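Local coordinates for 5-carboxyvanillate decarboxylase (Sphingomonas paucimobilis, PDB 4L6D), which removes the carboxyl group at position 5 of 5-carboxyvanillate to give vanillate, using an amidohydrolase-fold active site that holds a manganese ion, at the interface of chains A and B. Residues are numbered along the deposited sequence; one frame, centred on the assembly and turned at random. Chains: chain A/B, 5-carboxyvanillate decarboxylase.

The interface of chains A and B. Residues chain A 185-186, 189, 191, 196; chain B 204, 207-208, 211.
A:Trp196 meets B:Thr204 and B:Val207 on helix 197-211 of chain B. The indole NE1 donates a hydrogen bond to the hydroxyl OG1 of B:Thr204 at 3.0 Å. The bond is almost straight, 176° at the hydrogen, and OG1 lies in the ring plane at the indole edge. The methyl CG2 of B:Val207 comes over one face of the same indole. It sits 3.7 Å from the centroid of the six-membered ring, a CH-pi contact. Edge and face are thus fixed by residues about one helical turn apart. An alanine in place of A:Trp196 would probably leave the B:Thr204 hydroxyl without this donor and open a gap beside the B:Val207 methyls.

A:Met191 continues the apolar patch. Its chain bends at chi3 (64°), which turns the methyl CE along the helix face toward B:Thr204. CE reaches CG of B:Arg208 at 3.7 Å and also touches CG1 of B:Val207. The thioether SD rests against the same arginine methylene, and the two side chains cross at about a right angle. B:Arg208 sends its guanidinium toward the 3-10 helix 183-186. There NH1 makes a weak hydrogen bond to the backbone O of A:Ala185 at 2.9 Å. Farther along, CG of A:Met191 packs on CD1 of B:Leu211 at 3.7 Å. A:Tyr189 adds its CB against CB of B:Leu211, and its ring edge lies beside SD of A:Met191.

The patch is part of a two-fold symmetric interface of the deposited assembly, which may be how the enzyme dimerises. A twin exists with the chains exchanged. Loop residues and the 3-10 helix of one chain here pack on one helix of the other. A:Trp196 holds CG anti to its backbone N (chi1 -164°), a torsion that helps set the NE1 edge toward OG1 of B:Thr204.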
ATOM      1  N   ALA A 185       1.782   3.346  13.936  1.00  7.49           N
ATOM      2  CA  ALA A 185       0.506   2.868  13.393  1.00 10.99           C
ATOM      3  C   ALA A 185       0.420   1.353  13.229  1.00  7.91           C
ATOM      4  O   ALA A 185      -0.614   0.824  12.793  1.00  8.43           O
ATOM      5  CB  ALA A 185       0.208   3.547  12.061  1.00  7.15           C
ATOM      6  N   PHE A 186       1.500   0.654  13.572  1.00  7.31           N
ATOM      7  CA  PHE A 186       1.597  -0.785  13.321  1.00  7.72           C
ATOM      8  C   PHE A 186       1.836  -1.608  14.583  1.00  8.03           C
ATOM      9  O   PHE A 186       2.349  -2.723  14.503  1.00 10.66           O
ATOM     10  CB  PHE A 186       2.695  -1.072  12.286  1.00  7.91           C
ATOM     11  CG  PHE A 186       2.458  -0.390  10.965  1.00  6.77           C
ATOM     12  CD1 PHE A 186       2.859   0.923  10.775  1.00  7.44           C
ATOM     13  CD2 PHE A 186       1.805  -1.042   9.936  1.00  8.15           C
ATOM     14  CE1 PHE A 186       2.616   1.578   9.576  1.00  8.21           C
ATOM     15  CE2 PHE A 186       1.567  -0.393   8.725  1.00  8.64           C
ATOM     16  CZ  PHE A 186       1.980   0.916   8.551  1.00  7.33           C
ATOM     17  N   TYR A 189      -3.015  -5.314  16.467  1.00  8.61           N
ATOM     18  CA  TYR A 189      -3.604  -6.338  15.602  1.00  8.49           C
ATOM     19  C   TYR A 189      -2.587  -7.129  14.781  1.00  8.39           C
ATOM     20  O   TYR A 189      -2.916  -7.632  13.707  1.00  9.92           O
ATOM     21  CB  TYR A 189      -4.680  -5.722  14.679  1.00 10.70           C
ATOM     22  CG  TYR A 189      -5.514  -4.661  15.358  1.00  8.96           C
ATOM     23  CD1 TYR A 189      -6.168  -4.918  16.556  1.00  9.01           C
ATOM     24  CD2 TYR A 189      -5.611  -3.383  14.825  1.00  9.39           C
ATOM     25  CE1 TYR A 189      -6.912  -3.940  17.194  1.00  8.87           C
ATOM     26  CE2 TYR A 189      -6.356  -2.394  15.459  1.00  8.32           C
ATOM     27  CZ  TYR A 189      -6.998  -2.680  16.641  1.00  8.81           C
ATOM     28  OH  TYR A 189      -7.728  -1.706  17.269  1.00 10.35           O
ATOM     29  N   MET A 191      -0.157  -6.015  13.144  1.00  7.30           N
ATOM     30  CA  MET A 191       0.153  -5.294  11.914  1.00  6.15           C
ATOM     31  C   MET A 191       1.628  -4.988  11.710  1.00  6.75           C
ATOM     32  O   MET A 191       2.021  -4.500  10.655  1.00  5.66           O
ATOM     33  CB  MET A 191      -0.695  -4.023  11.819  1.00  9.82           C
ATOM     34  CG  MET A 191      -2.167  -4.335  11.573  1.00  8.16           C
ATOM     35  SD  MET A 191      -3.279  -2.917  11.657  1.00  7.45           S
ATOM     36  CE  MET A 191      -2.682  -1.960  10.270  1.00  8.76           C
ATOM     37  N   TRP A 196       0.384  -6.638   7.204  1.00  6.65           N
ATOM     38  CA  TRP A 196       0.241  -5.267   6.688  1.00  6.44           C
ATOM     39  C   TRP A 196       1.520  -4.429   6.708  1.00  6.34           C
ATOM     40  O   TRP A 196       1.914  -3.854   5.695  1.00  5.99           O
ATOM     41  CB  TRP A 196      -0.899  -4.522   7.415  1.00  5.93           C
ATOM     42  CG  TRP A 196      -1.312  -3.281   6.667  1.00  5.23           C
ATOM     43  CD1 TRP A 196      -1.199  -1.982   7.086  1.00  7.31           C
ATOM     44  CD2 TRP A 196      -1.869  -3.230   5.342  1.00  5.41           C
ATOM     45  NE1 TRP A 196      -1.653  -1.127   6.101  1.00  5.36           N
ATOM     46  CE2 TRP A 196      -2.074  -1.867   5.026  1.00  6.15           C
ATOM     47  CE3 TRP A 196      -2.206  -4.205   4.391  1.00  6.52           C
ATOM     48  CZ2 TRP A 196      -2.599  -1.453   3.802  1.00  5.06           C
ATOM     49  CZ3 TRP A 196      -2.742  -3.789   3.172  1.00  8.46           C
ATOM     50  CH2 TRP A 196      -2.929  -2.428   2.893  1.00  6.99           C
TER
ATOM     51  N   THR B 204      -4.375   2.109   5.445  1.00  5.03           N
ATOM     52  CA  THR B 204      -4.007   1.660   6.789  1.00  5.90           C
ATOM     53  C   THR B 204      -5.154   1.888   7.773  1.00  5.40           C
ATOM     54  O   THR B 204      -5.422   1.041   8.624  1.00  6.37           O
ATOM     55  CB  THR B 204      -2.687   2.302   7.265  1.00  6.07           C
ATOM     56  OG1 THR B 204      -1.628   1.908   6.383  1.00  6.37           O
ATOM     57  CG2 THR B 204      -2.344   1.857   8.689  1.00  7.73           C
ATOM     58  N   VAL B 207      -7.674  -0.939   7.056  1.00  5.13           N
ATOM     59  CA  VAL B 207      -7.201  -2.228   7.531  1.00  5.98           C
ATOM     60  C   VAL B 207      -7.326  -2.328   9.056  1.00  6.40           C
ATOM     61  O   VAL B 207      -7.723  -3.367   9.589  1.00  6.72           O
ATOM     62  CB  VAL B 207      -5.769  -2.511   7.032  1.00  5.22           C
ATOM     63  CG1 VAL B 207      -5.149  -3.697   7.773  1.00  8.56           C
ATOM     64  CG2 VAL B 207      -5.774  -2.765   5.529  1.00  6.33           C
ATOM     65  N   ARG B 208      -7.014  -1.242   9.763  1.00  5.70           N
ATOM     66  CA  ARG B 208      -7.206  -1.234  11.212  1.00  6.98           C
ATOM     67  C   ARG B 208      -8.674  -1.436  11.553  1.00  6.10           C
ATOM     68  O   ARG B 208      -9.007  -2.156  12.500  1.00  6.91           O
ATOM     69  CB  ARG B 208      -6.703   0.069  11.847  1.00  6.21           C
ATOM     70  CG  ARG B 208      -5.189   0.302  11.700  1.00  6.23           C
ATOM     71  CD  ARG B 208      -4.792   1.647  12.337  1.00  6.79           C
ATOM     72  NE  ARG B 208      -5.113   1.654  13.762  1.00  7.41           N
ATOM     73  CZ  ARG B 208      -4.227   1.456  14.730  1.00 10.81           C
ATOM     74  NH1 ARG B 208      -2.944   1.287  14.438  1.00  9.96           N
ATOM     75  NH2 ARG B 208      -4.621   1.439  15.991  1.00 12.26           N
ATOM     76  N   LEU B 211      -9.434  -5.249  10.983  1.00  6.89           N
ATOM     77  CA  LEU B 211      -8.780  -6.169  11.909  1.00  6.39           C
ATOM     78  C   LEU B 211      -9.232  -5.979  13.355  1.00  7.61           C
ATOM     79  O   LEU B 211      -9.165  -6.907  14.159  1.00  9.06           O
ATOM     80  CB  LEU B 211      -7.249  -6.067  11.793  1.00  6.36           C
ATOM     81  CG  LEU B 211      -6.654  -6.445  10.427  1.00  7.48           C
ATOM     82  CD1 LEU B 211      -5.129  -6.303  10.447  1.00  8.92           C
ATOM     83  CD2 LEU B 211      -7.047  -7.857  10.029  1.00 11.31           C
TER